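Local coordinates for transcriptional regulator, GntR family (PDB 3IHU), which probably binds DNA as a transcription regulator, joining a winged helix-turn-helix head of the GntR family to a helical FCD domain, at residues A117-V122 and A192-E197; A127-Q132 and S177-R182; G28-T33 and A140-Y145. All coordinates share one frame; numbering follows the deposited sequence. Where two conformers were deposited one is given.

How the interactions relate
Interactions 1 and 2, whose centres lie about 19 Å apart, tie the same two antiparallel helices, 112-130 and 179-195, of the FCD domain. Interaction 1 is partly buried and made by leucine and valine methyls, with an arginine closing its outer side; interaction 2 lies at the surface and relies on aliphatic stems and a bridging water. Interaction 3 is different in kind: buried and ionic, it joins the winged helix-turn-helix domain, probably the DNA-binding part, to the FCD domain through helix 134-152. That helix also links it to the others, since Phe-144 packs on Leu-118 and Ser-121 of interaction 1, and Arg-141 touches Arg-182 of interaction 2.

Interaction 1. Residues A117-V122 and A192-E197; sequences ALRASV and AVLAGE
Leu-118 and Arg-119 meet Leu-194 in an apolar helix-helix contact within the all-helical FCD domain, where helix 112-130 runs antiparallel to helix 179-195. The helices are not tightly apposed, their nearest CA atoms, of Leu-118 and Leu-194, being 8.7 Å apart, and side chains as long as leucine and arginine suit that spacing. Leu-118 extends its CD2 methyl alongside Leu-194, the two side chains passing each other in opposite directions, and CD2 of Leu-118 reaches CD2 of Leu-194 at 3.8 Å. The same Leu-118 CD2 also lies 4.3 Å from Val-193 CG1, at the inner side of the contact. There Leu-118 packs on Leu-148 of helix 134-152, while Val-193 packs on Ala-102 and Ala-105 of helix 84-105, so these residues belong to the domain interior. Ser-121 fits this buried helix surface because its hydroxyl is satisfied locally, OG donating to Leu-118 O at 2.7 Å.

After Leu-194 the chain leaves the helical path at Gly-196, whose positive phi of 86° is easy for glycine, and Glu-197 then serves as N-cap of helix 198-219, its carboxylate accepting from Asp-199 N and Ala-200 N. On the outer side Arg-119 lies over Leu-194, its chain extended from CG to NE, and the CD1 methyl of Leu-194 sits over the centre of the guanidinium face, 3.3 Å from CZ of Arg-119.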
# COMPACT_ATOMS: atom_id res chain seq x y z
N ALA A 117 14.08 11.61 6.79
CA ALA A 117 13.47 10.31 6.47
C ALA A 117 12.74 10.36 5.14
O ALA A 117 12.87 9.46 4.34
CB ALA A 117 12.53 9.87 7.60
N LEU A 118 11.99 11.41 4.87
CA LEU A 118 11.18 11.46 3.65
C LEU A 118 12.10 11.55 2.43
O LEU A 118 11.98 10.79 1.46
CB LEU A 118 10.11 12.59 3.71
CG LEU A 118 9.09 12.47 2.60
CD1 LEU A 118 8.10 11.30 2.96
CD2 LEU A 118 8.39 13.82 2.33
N ARG A 119 13.08 12.45 2.50
CA ARG A 119 14.09 12.60 1.43
C ARG A 119 14.87 11.32 1.23
O ARG A 119 15.10 10.89 0.09
CB ARG A 119 14.99 13.82 1.72
CG ARG A 119 14.23 15.20 1.62
CD ARG A 119 15.18 16.43 1.69
NE ARG A 119 14.48 17.72 1.68
CZ ARG A 119 13.88 18.26 0.61
NH1 ARG A 119 13.89 17.66 -0.60
NH2 ARG A 119 13.29 19.44 0.72
N ALA A 120 15.22 10.64 2.32
CA ALA A 120 15.93 9.38 2.19
C ALA A 120 15.05 8.32 1.51
O ALA A 120 15.54 7.58 0.63
CB ALA A 120 16.41 8.88 3.56
N SER A 121 13.76 8.26 1.89
CA SER A 121 12.89 7.27 1.34
C SER A 121 12.80 7.53 -0.14
O SER A 121 12.78 6.57 -0.93
CB SER A 121 11.48 7.29 1.99
OG SER A 121 10.75 8.44 1.61
N VAL A 122 12.77 8.80 -0.55
CA VAL A 122 12.69 9.11 -2.00
C VAL A 122 13.96 8.63 -2.74
O VAL A 122 13.86 8.00 -3.81
CB VAL A 122 12.36 10.61 -2.30
CG1 VAL A 122 12.38 10.94 -3.84
CG2 VAL A 122 11.00 10.91 -1.78
N ALA A 192 5.79 18.26 -3.02
CA ALA A 192 4.64 19.07 -2.61
C ALA A 192 4.48 19.08 -1.07
O ALA A 192 4.24 20.12 -0.42
CB ALA A 192 3.35 18.57 -3.31
N VAL A 193 4.70 17.92 -0.47
CA VAL A 193 4.59 17.81 0.97
C VAL A 193 5.61 18.70 1.64
O VAL A 193 5.27 19.49 2.54
CB VAL A 193 4.71 16.36 1.43
CG1 VAL A 193 4.89 16.32 2.93
CG2 VAL A 193 3.41 15.58 0.97
N LEU A 194 6.87 18.57 1.19
CA LEU A 194 7.97 19.31 1.81
C LEU A 194 7.83 20.80 1.66
O LEU A 194 8.38 21.49 2.45
CB LEU A 194 9.31 18.83 1.25
CG LEU A 194 9.57 17.41 1.68
CD1 LEU A 194 10.91 16.91 1.13
CD2 LEU A 194 9.50 17.36 3.20
N ALA A 195 7.12 21.27 0.65
CA ALA A 195 6.84 22.69 0.46
C ALA A 195 5.73 23.23 1.41
O ALA A 195 5.52 24.42 1.51
CB ALA A 195 6.40 22.94 -1.01
N GLY A 196 5.00 22.32 2.06
CA GLY A 196 4.22 22.66 3.24
C GLY A 196 2.85 23.18 2.94
O GLY A 196 2.11 23.45 3.89
N GLU A 197 2.50 23.35 1.67
CA GLU A 197 1.21 23.91 1.33
C GLU A 197 0.16 22.77 1.15
O GLU A 197 0.29 21.91 0.27
CB GLU A 197 1.29 24.78 0.08
CG GLU A 197 0.02 25.75 -0.05
CD GLU A 197 -1.26 25.07 -0.55
OE1 GLU A 197 -1.26 24.63 -1.72
OE2 GLU A 197 -2.29 25.03 0.23

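Interaction 2. Residues A127-Q132 and S177-R182; sequences AAEKAQ and SLRQMR
Glu-129 and Arg-179 come together through two bent chains: the glutamate turns at chi2 (-78°), which carries its carboxylate toward Gln-180, and the arginine turns at chi3 (-53°), which sends its guanidinium the other way, toward Gln-132. What meets between them is therefore the aliphatic stems, CG of Glu-129 lying 3.8 Å from CG of Arg-179. Although opposite in charge, the two groups do not pair; OE2 of Glu-129 and NH1 of Arg-179 are 5.9 Å apart, and their planes are turned 47° against each other.

The link is made by water instead. Arg-179 NH1 donates to water 1 at 2.6 Å, the water oxygen lying in the guanidinium plane at its edge, and the water donates to the backbone O of Glu-129 at 2.9 Å. That carbonyl belongs to the last turn of helix 112-130, which closes in a Schellman motif: Gln-132 takes a positive phi, and its N bonds back to Glu-129 O at 3.1 Å. The guanidinium approaches Gln-132 obliquely, with NH1 of Arg-179 3.9 Å from C of Gln-132. On the other side, OE2 of Glu-129 rests 3.4 Å from the CG methylene of Gln-180. Beneath this surface contact, Phe-137 of helix 134-152 packs on both Ala-128 and Arg-179.

Long, flexible polar residues suit this edge of the FCD domain, because they give apolar contact through their stems while their polar ends can face solvent. The separated opposite charges may attract weakly, but the contact is held by stem packing and by a water that joins the arginine to the carbonyl at the end of the other helix.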
# COMPACT_ATOMS: atom_id res chain seq x y z
N ALA A 127 16.77 4.77 -6.57
CA ALA A 127 17.76 3.70 -6.69
C ALA A 127 17.11 2.36 -7.00
O ALA A 127 17.60 1.61 -7.84
CB ALA A 127 18.61 3.61 -5.44
N ALA A 128 16.01 2.01 -6.33
CA ALA A 128 15.37 0.74 -6.63
C ALA A 128 14.81 0.72 -8.06
O ALA A 128 14.88 -0.33 -8.74
CB ALA A 128 14.27 0.39 -5.63
N GLU A 129 14.23 1.84 -8.50
CA GLU A 129 13.63 1.91 -9.84
C GLU A 129 14.68 1.70 -10.92
O GLU A 129 14.47 0.92 -11.86
CB GLU A 129 12.96 3.24 -10.08
CG GLU A 129 12.09 3.31 -11.34
CD GLU A 129 12.86 3.48 -12.65
OE1 GLU A 129 13.90 4.18 -12.67
OE2 GLU A 129 12.42 2.87 -13.66
N LYS A 130 15.80 2.38 -10.78
CA LYS A 130 16.91 2.20 -11.69
C LYS A 130 17.35 0.72 -11.71
O LYS A 130 17.47 0.13 -12.80
CB LYS A 130 18.06 3.14 -11.30
CG LYS A 130 19.25 3.13 -12.25
CD LYS A 130 20.27 4.15 -11.83
CE LYS A 130 21.63 3.91 -12.51
NZ LYS A 130 22.68 4.74 -11.87
N ALA A 131 17.57 0.11 -10.54
CA ALA A 131 18.03 -1.30 -10.46
C ALA A 131 16.95 -2.31 -10.86
O ALA A 131 17.18 -3.51 -10.80
CB ALA A 131 18.55 -1.62 -9.04
N GLN A 132 15.75 -1.82 -11.22
CA GLN A 132 14.58 -2.67 -11.59
C GLN A 132 14.21 -3.77 -10.58
O GLN A 132 13.64 -4.83 -10.94
CB GLN A 132 14.70 -3.21 -13.03
CG GLN A 132 14.36 -2.12 -14.10
CD GLN A 132 14.68 -2.56 -15.52
OE1 GLN A 132 14.29 -3.64 -15.94
NE2 GLN A 132 15.37 -1.70 -16.26
N SER A 177 4.70 -3.05 -13.45
CA SER A 177 5.00 -2.56 -14.79
C SER A 177 4.87 -1.03 -14.95
O SER A 177 5.27 -0.50 -16.00
CB SER A 177 4.12 -3.28 -15.84
OG SER A 177 2.77 -2.80 -15.74
N LEU A 178 4.30 -0.35 -13.94
CA LEU A 178 4.11 1.11 -13.98
C LEU A 178 5.08 1.89 -13.07
O LEU A 178 4.85 3.09 -12.72
CB LEU A 178 2.66 1.44 -13.62
CG LEU A 178 1.65 0.76 -14.57
CD1 LEU A 178 0.25 0.81 -14.00
CD2 LEU A 178 1.69 1.36 -16.01
N ARG A 179 6.19 1.24 -12.72
CA ARG A 179 7.12 1.82 -11.73
C ARG A 179 7.75 3.18 -12.14
O ARG A 179 7.97 4.06 -11.30
CB ARG A 179 8.22 0.84 -11.45
CG ARG A 179 9.07 1.26 -10.32
CD ARG A 179 10.03 0.20 -9.90
NE ARG A 179 9.40 -1.08 -9.63
CZ ARG A 179 9.76 -2.22 -10.25
NH1 ARG A 179 10.71 -2.21 -11.15
NH2 ARG A 179 9.15 -3.38 -9.96
N GLN A 180 8.07 3.35 -13.42
CA GLN A 180 8.60 4.64 -13.87
C GLN A 180 7.62 5.75 -13.50
O GLN A 180 8.00 6.72 -12.88
CB GLN A 180 8.84 4.63 -15.37
CG GLN A 180 9.88 3.58 -15.75
CD GLN A 180 10.19 3.51 -17.24
OE1 GLN A 180 9.76 2.57 -17.95
NE2 GLN A 180 10.97 4.45 -17.70
N MSE A 181 6.35 5.60 -13.88
CA MSE A 181 5.32 6.62 -13.66
C MSE A 181 5.10 6.79 -12.15
O MSE A 181 4.95 7.91 -11.64
CB MSE A 181 4.00 6.19 -14.36
CG MSE A 181 2.75 7.03 -14.06
SE MSE A 181 1.09 6.08 -14.53
CE MSE A 181 0.99 4.87 -12.99
N ARG A 182 5.06 5.67 -11.44
CA ARG A 182 4.78 5.75 -10.01
C ARG A 182 5.90 6.51 -9.29
O ARG A 182 5.65 7.29 -8.40
CB ARG A 182 4.55 4.35 -9.42
CG ARG A 182 3.31 3.65 -10.03
CD ARG A 182 3.25 2.13 -9.71
NE ARG A 182 3.51 1.92 -8.30
CZ ARG A 182 4.23 0.95 -7.77
NH1 ARG A 182 4.79 0.02 -8.54
NH2 ARG A 182 4.41 0.93 -6.47
O HOH W 1 11.93 -0.28 -12.49

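Interaction 3. Residues G28-T33 and A140-Y145; sequences GLELGT and ARRHFY
Glu-30 and Arg-141 form a two-pronged salt bridge that joins the first helix of the winged helix-turn-helix domain, 17-31, to helix 134-152 of the FCD domain. The arginine grips side-on: NE of Arg-141 donates to Glu-30 OE2 at 2.7 Å (159° at the hydrogen), and NH2 of Arg-141 donates to Glu-30 OE1 at 2.9 Å (161°). Both oxygens are met on their syn side, and the carboxylate and guanidinium planes are nearly coplanar, 27° apart, so the paired bonds fix the carboxylate's rotation. Glu-30 reaches this far because its chain is extended, with CG anti to the backbone N.

Arg-142 adds a third partner to the network. In the conformer described, NH2 of Arg-142 lies 2.6 Å from Glu-30 OE1 in a salt bridge; as a second conformer was deposited, this arm is doubtful. Ser-138 contributes a weak hydrogen bond to Glu-30 OE2. With Glu-30 and Arg-141 both buried, this pairing compensates their charges and probably keeps the glutamate ionised.

Farther out, the remaining nitrogen of the Arg-141 guanidinium, NH1, bonds to His-165 ND1, tying the network to helix 155-165. Leu-29, beside the glutamate, packs its apolar side chain on Ile-168 and Ala-171 of helix 167-172. Gly-32, with its positive phi, suits the end of the helix, and Thr-33 OG1 makes a weak hydrogen bond back to Gly-28 O. On the FCD side one face of the Tyr-145 ring lies under the arginine: NH1 of Arg-141 sits 3.3 Å above the plane of the Tyr-145 ring, displaced toward its rim.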
# COMPACT_ATOMS: atom_id res chain seq x y z
N GLY A 28 3.33 -9.65 0.81
CA GLY A 28 3.50 -10.70 -0.18
C GLY A 28 2.69 -10.48 -1.46
O GLY A 28 3.16 -10.78 -2.54
N LEU A 29 1.49 -9.92 -1.35
CA LEU A 29 0.68 -9.64 -2.54
C LEU A 29 1.40 -8.60 -3.40
O LEU A 29 1.52 -8.76 -4.59
CB LEU A 29 -0.73 -9.14 -2.17
CG LEU A 29 -1.79 -10.24 -2.06
CD1 LEU A 29 -3.00 -9.74 -1.19
CD2 LEU A 29 -2.20 -10.73 -3.45
N GLU A 30 1.94 -7.59 -2.75
CA GLU A 30 2.73 -6.57 -3.44
C GLU A 30 4.03 -7.11 -3.97
O GLU A 30 4.46 -6.74 -5.05
CB GLU A 30 3.04 -5.41 -2.47
CG GLU A 30 3.77 -4.25 -3.18
CD GLU A 30 3.86 -2.98 -2.35
OE1 GLU A 30 3.50 -3.00 -1.15
OE2 GLU A 30 4.32 -1.97 -2.92
N LEU A 31 4.66 -7.97 -3.20
CA LEU A 31 5.93 -8.54 -3.62
C LEU A 31 5.79 -9.67 -4.61
O LEU A 31 6.78 -10.04 -5.26
CB LEU A 31 6.72 -9.02 -2.41
CG LEU A 31 7.25 -7.94 -1.45
CD1 LEU A 31 8.06 -8.55 -0.29
CD2 LEU A 31 8.14 -6.94 -2.23
N GLY A 32 4.59 -10.26 -4.72
CA GLY A 32 4.38 -11.34 -5.67
C GLY A 32 4.50 -12.73 -5.09
O GLY A 32 4.43 -13.69 -5.83
N THR A 33 4.66 -12.87 -3.78
CA THR A 33 4.74 -14.20 -3.16
C THR A 33 3.35 -14.80 -2.81
O THR A 33 3.27 -15.96 -2.50
CB THR A 33 5.55 -14.16 -1.88
OG1 THR A 33 5.01 -13.13 -1.05
CG2 THR A 33 7.07 -13.89 -2.19
N ALA A 140 10.84 0.41 -0.10
CA ALA A 140 11.06 1.85 0.02
C ALA A 140 9.69 2.54 -0.15
O ALA A 140 9.44 3.53 0.49
CB ALA A 140 12.08 2.38 -1.02
N ARG A 141 8.81 2.01 -0.98
CA ARG A 141 7.45 2.55 -1.09
C ARG A 141 6.76 2.53 0.27
O ARG A 141 6.23 3.55 0.75
CB ARG A 141 6.62 1.84 -2.14
CG ARG A 141 5.20 2.52 -2.34
CD ARG A 141 4.16 1.55 -2.85
NE ARG A 141 3.85 0.49 -1.89
CZ ARG A 141 3.17 0.66 -0.75
NH1 ARG A 141 2.74 1.86 -0.34
NH2 ARG A 141 2.96 -0.38 0.04
N ARG A 142 6.76 1.37 0.91
CA ARG A 142 6.14 1.26 2.22
C ARG A 142 6.74 2.30 3.19
O ARG A 142 5.98 3.00 3.88
CB ARG A 142 6.21 -0.19 2.75
CG ARG A 142 5.05 -0.57 3.68
CD ARG A 142 4.91 -2.11 3.92
NE ARG A 142 4.43 -2.85 2.74
CZ ARG A 142 3.15 -2.97 2.36
NH1 ARG A 142 2.17 -2.39 3.04
NH2 ARG A 142 2.85 -3.68 1.28
N HIS A 143 8.07 2.44 3.23
CA HIS A 143 8.71 3.41 4.08
C HIS A 143 8.31 4.88 3.80
O HIS A 143 8.12 5.68 4.73
CB HIS A 143 10.26 3.26 3.95
CG HIS A 143 11.02 4.11 4.90
ND1 HIS A 143 10.74 4.13 6.26
CD2 HIS A 143 12.05 4.97 4.71
CE1 HIS A 143 11.56 4.98 6.85
NE2 HIS A 143 12.37 5.50 5.94
N PHE A 144 8.19 5.21 2.53
CA PHE A 144 7.73 6.52 2.10
C PHE A 144 6.34 6.82 2.67
O PHE A 144 6.13 7.85 3.31
CB PHE A 144 7.66 6.49 0.57
CG PHE A 144 7.19 7.74 -0.04
CD1 PHE A 144 7.87 8.91 0.14
CD2 PHE A 144 6.06 7.75 -0.84
CE1 PHE A 144 7.45 10.07 -0.48
CE2 PHE A 144 5.64 8.91 -1.47
CZ PHE A 144 6.35 10.07 -1.28
N TYR A 145 5.42 5.87 2.49
CA TYR A 145 4.04 6.03 2.98
C TYR A 145 4.02 6.13 4.48
O TYR A 145 3.32 6.99 5.03
CB TYR A 145 3.15 4.87 2.51
CG TYR A 145 2.58 5.08 1.14
CD1 TYR A 145 3.37 5.14 0.02
CD2 TYR A 145 1.19 5.19 0.95
CE1 TYR A 145 2.85 5.34 -1.23
CE2 TYR A 145 0.66 5.40 -0.31
CZ TYR A 145 1.48 5.46 -1.38
OH TYR A 145 0.91 5.65 -2.58